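Local coordinates for indole-3-pyruvate decarboxylase (PDB 2NXW), which decarboxylates indole-3-pyruvate to indole-3-acetaldehyde in auxin biosynthesis, using thiamine diphosphate and a metal ion, at residues N492-A500 with L535-G543. Sequence-based numbering, arbitrary orientation.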
# COMPACT_ATOMS: atom_id res chain seq x y z
N ASN A 492 9.43 32.62 -7.14
CA ASN A 492 10.00 32.80 -5.81
C ASN A 492 10.05 34.27 -5.42
O ASN A 492 10.39 34.60 -4.28
CB ASN A 492 11.39 32.17 -5.73
CG ASN A 492 11.35 30.66 -5.81
OD1 ASN A 492 12.21 30.03 -6.44
ND2 ASN A 492 10.35 30.06 -5.17
N ASP A 493 9.74 35.14 -6.37
CA ASP A 493 9.69 36.58 -6.09
C ASP A 493 8.36 36.88 -5.42
O ASP A 493 7.31 36.64 -6.00
CB ASP A 493 9.73 37.40 -7.39
CG ASP A 493 11.06 37.34 -8.09
OD1 ASP A 493 12.08 36.98 -7.48
OD2 ASP A 493 11.08 37.70 -9.29
N LEU A 494 8.41 37.41 -4.20
CA LEU A 494 7.18 37.74 -3.50
C LEU A 494 6.97 39.25 -3.55
O LEU A 494 7.88 40.00 -3.93
CB LEU A 494 7.22 37.25 -2.05
CG LEU A 494 7.43 35.73 -1.88
CD1 LEU A 494 7.47 35.35 -0.41
CD2 LEU A 494 6.30 34.97 -2.59
N ASP A 495 5.77 39.67 -3.18
CA ASP A 495 5.41 41.08 -3.20
C ASP A 495 5.88 41.75 -1.92
O ASP A 495 6.41 41.09 -1.01
CB ASP A 495 3.88 41.20 -3.31
CG ASP A 495 3.43 42.42 -4.06
OD1 ASP A 495 4.22 43.39 -4.18
OD2 ASP A 495 2.27 42.42 -4.52
N ASP A 496 5.69 43.06 -1.85
CA ASP A 496 6.05 43.85 -0.68
C ASP A 496 4.86 43.83 0.27
O ASP A 496 3.77 44.22 -0.11
CB ASP A 496 6.36 45.29 -1.11
CG ASP A 496 6.58 46.23 0.07
OD1 ASP A 496 7.38 45.89 0.96
OD2 ASP A 496 5.96 47.32 0.09
N TRP A 497 5.07 43.30 1.47
CA TRP A 497 4.03 43.29 2.51
C TRP A 497 4.65 44.18 3.60
O TRP A 497 5.82 43.98 3.96
CB TRP A 497 3.81 41.89 3.08
CG TRP A 497 3.19 40.90 2.13
CD1 TRP A 497 3.65 40.54 0.88
CD2 TRP A 497 2.05 40.06 2.39
NE1 TRP A 497 2.88 39.52 0.37
CE2 TRP A 497 1.89 39.21 1.26
CE3 TRP A 497 1.16 39.95 3.46
CZ2 TRP A 497 0.88 38.25 1.19
CZ3 TRP A 497 0.14 38.99 3.39
CH2 TRP A 497 0.02 38.16 2.26
N ARG A 498 3.90 45.15 4.09
CA ARG A 498 4.41 46.06 5.13
C ARG A 498 4.03 45.48 6.48
O ARG A 498 3.08 45.92 7.13
CB ARG A 498 3.81 47.46 4.96
CG ARG A 498 4.46 48.31 3.88
CD ARG A 498 4.23 47.79 2.48
NE ARG A 498 2.81 47.82 2.14
CZ ARG A 498 2.34 47.75 0.90
NH1 ARG A 498 1.04 47.78 0.69
NH2 ARG A 498 3.19 47.67 -0.13
N PHE A 499 4.79 44.48 6.91
CA PHE A 499 4.49 43.79 8.15
C PHE A 499 4.55 44.66 9.40
O PHE A 499 3.66 44.58 10.26
CB PHE A 499 5.43 42.59 8.30
CG PHE A 499 5.29 41.55 7.19
CD1 PHE A 499 4.16 40.74 7.12
CD2 PHE A 499 6.31 41.36 6.27
CE1 PHE A 499 4.05 39.73 6.14
CE2 PHE A 499 6.22 40.36 5.29
CZ PHE A 499 5.09 39.54 5.23
N ALA A 500 5.58 45.51 9.50
CA ALA A 500 5.69 46.39 10.66
C ALA A 500 4.45 47.26 10.77
O ALA A 500 3.96 47.50 11.88
CB ALA A 500 6.95 47.25 10.57
N LEU A 535 7.94 43.67 16.91
CA LEU A 535 8.23 43.13 15.59
C LEU A 535 9.22 44.03 14.84
O LEU A 535 8.93 45.20 14.57
CB LEU A 535 6.93 43.01 14.80
CG LEU A 535 7.05 42.52 13.35
CD1 LEU A 535 7.65 41.13 13.32
CD2 LEU A 535 5.68 42.53 12.68
N ILE A 536 10.39 43.49 14.56
CA ILE A 536 11.41 44.21 13.81
C ILE A 536 11.40 43.61 12.40
O ILE A 536 11.79 42.45 12.22
CB ILE A 536 12.82 44.04 14.43
CG1 ILE A 536 12.83 44.59 15.87
CG2 ILE A 536 13.86 44.80 13.57
CD1 ILE A 536 14.10 44.25 16.63
N GLU A 537 10.94 44.39 11.43
CA GLU A 537 10.88 43.94 10.04
C GLU A 537 12.16 44.40 9.36
O GLU A 537 12.29 45.57 9.00
CB GLU A 537 9.65 44.54 9.36
CG GLU A 537 9.51 44.11 7.91
CD GLU A 537 8.41 44.84 7.18
OE1 GLU A 537 7.99 45.93 7.62
OE2 GLU A 537 7.97 44.31 6.14
N ALA A 538 13.09 43.47 9.19
CA ALA A 538 14.39 43.77 8.59
C ALA A 538 14.36 43.53 7.10
O ALA A 538 14.23 42.39 6.67
CB ALA A 538 15.47 42.92 9.24
N MET A 539 14.49 44.60 6.32
CA MET A 539 14.50 44.47 4.87
C MET A 539 15.88 43.95 4.44
O MET A 539 16.91 44.48 4.84
CB MET A 539 14.21 45.82 4.22
CG MET A 539 12.95 46.51 4.75
SD MET A 539 11.47 45.42 4.76
CE MET A 539 11.18 45.28 2.98
N ILE A 540 15.88 42.89 3.64
CA ILE A 540 17.11 42.27 3.18
C ILE A 540 17.03 42.07 1.67
O ILE A 540 16.00 41.65 1.16
CB ILE A 540 17.28 40.88 3.83
CG1 ILE A 540 17.31 41.03 5.35
CG2 ILE A 540 18.56 40.19 3.33
CD1 ILE A 540 17.28 39.68 6.10
N PRO A 541 18.11 42.39 0.93
CA PRO A 541 18.02 42.19 -0.52
C PRO A 541 18.01 40.71 -0.90
O PRO A 541 18.50 39.85 -0.16
CB PRO A 541 19.30 42.86 -1.05
CG PRO A 541 19.70 43.82 0.03
CD PRO A 541 19.36 43.08 1.31
N ARG A 542 17.42 40.40 -2.06
CA ARG A 542 17.43 39.04 -2.56
C ARG A 542 18.88 38.71 -2.91
O ARG A 542 19.67 39.61 -3.28
CB ARG A 542 16.56 38.92 -3.80
CG ARG A 542 15.09 39.11 -3.51
CD ARG A 542 14.31 39.16 -4.79
NE ARG A 542 12.90 39.43 -4.55
CZ ARG A 542 12.07 39.94 -5.46
NH1 ARG A 542 12.51 40.21 -6.68
NH2 ARG A 542 10.82 40.20 -5.14
N GLY A 543 19.25 37.44 -2.80
CA GLY A 543 20.61 37.03 -3.13
C GLY A 543 21.60 37.16 -1.99
O GLY A 543 22.76 36.77 -2.13
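Glu537 reaches from strand 534-539 of the parallel sheet in the C-terminal thiamine diphosphate-binding domain to the short helix 499-502, and both its carboxylate oxygens accept backbone N-H groups there. Ala500 N donates to Glu537 OE1 over 3.1 Å in a nearly straight bond (165°), while Phe499 N meets Glu537 OE2 over 3.3 Å in a more bent one. Both donors stand above the carboxylate plane. With CG anti to the backbone N (chi1 -180°) and the chain extended beyond it, the acid spans the gap between strand and helix. OE2 also accepts a hydrogen bond from Asn475 ND2 and forms a salt bridge with Arg512, which probably offsets the nearness of Trp497 O, a second acceptor. Replacing Glu537 by an alanine is likely to leave the N-H groups of Phe499 and Ala500 without these acceptors and Arg512 without one of its carboxylate mates. Packing is close on this side: Leu535 CD2 lies 3.8 Å from Phe499 O, and the Phe499 ring, steeply inclined to the carboxylate, turns its edge to the acid, CD2 3.4 Å from Glu537 OE2.

Beyond the helix the backbones stand further apart, 8.9 Å between the CA atoms of Asp493 and Arg542, and the exposed Arg542 side chain spans that gap. The Asp493 carboxylate lies stacked on its guanidinium, planes 5° apart. Asp493 also pairs with Arg483, and Arg542 NH2 donates to Ala477 O, between Asn476 and Ser478, which with Asp449 hold the magnesium ion. The Asp493-Arg542 salt bridge is one of charge alone: Asp493 OD1 sits over the guanidinium face, 3.4 Å from Arg542 NH1, with no N-H aimed at it.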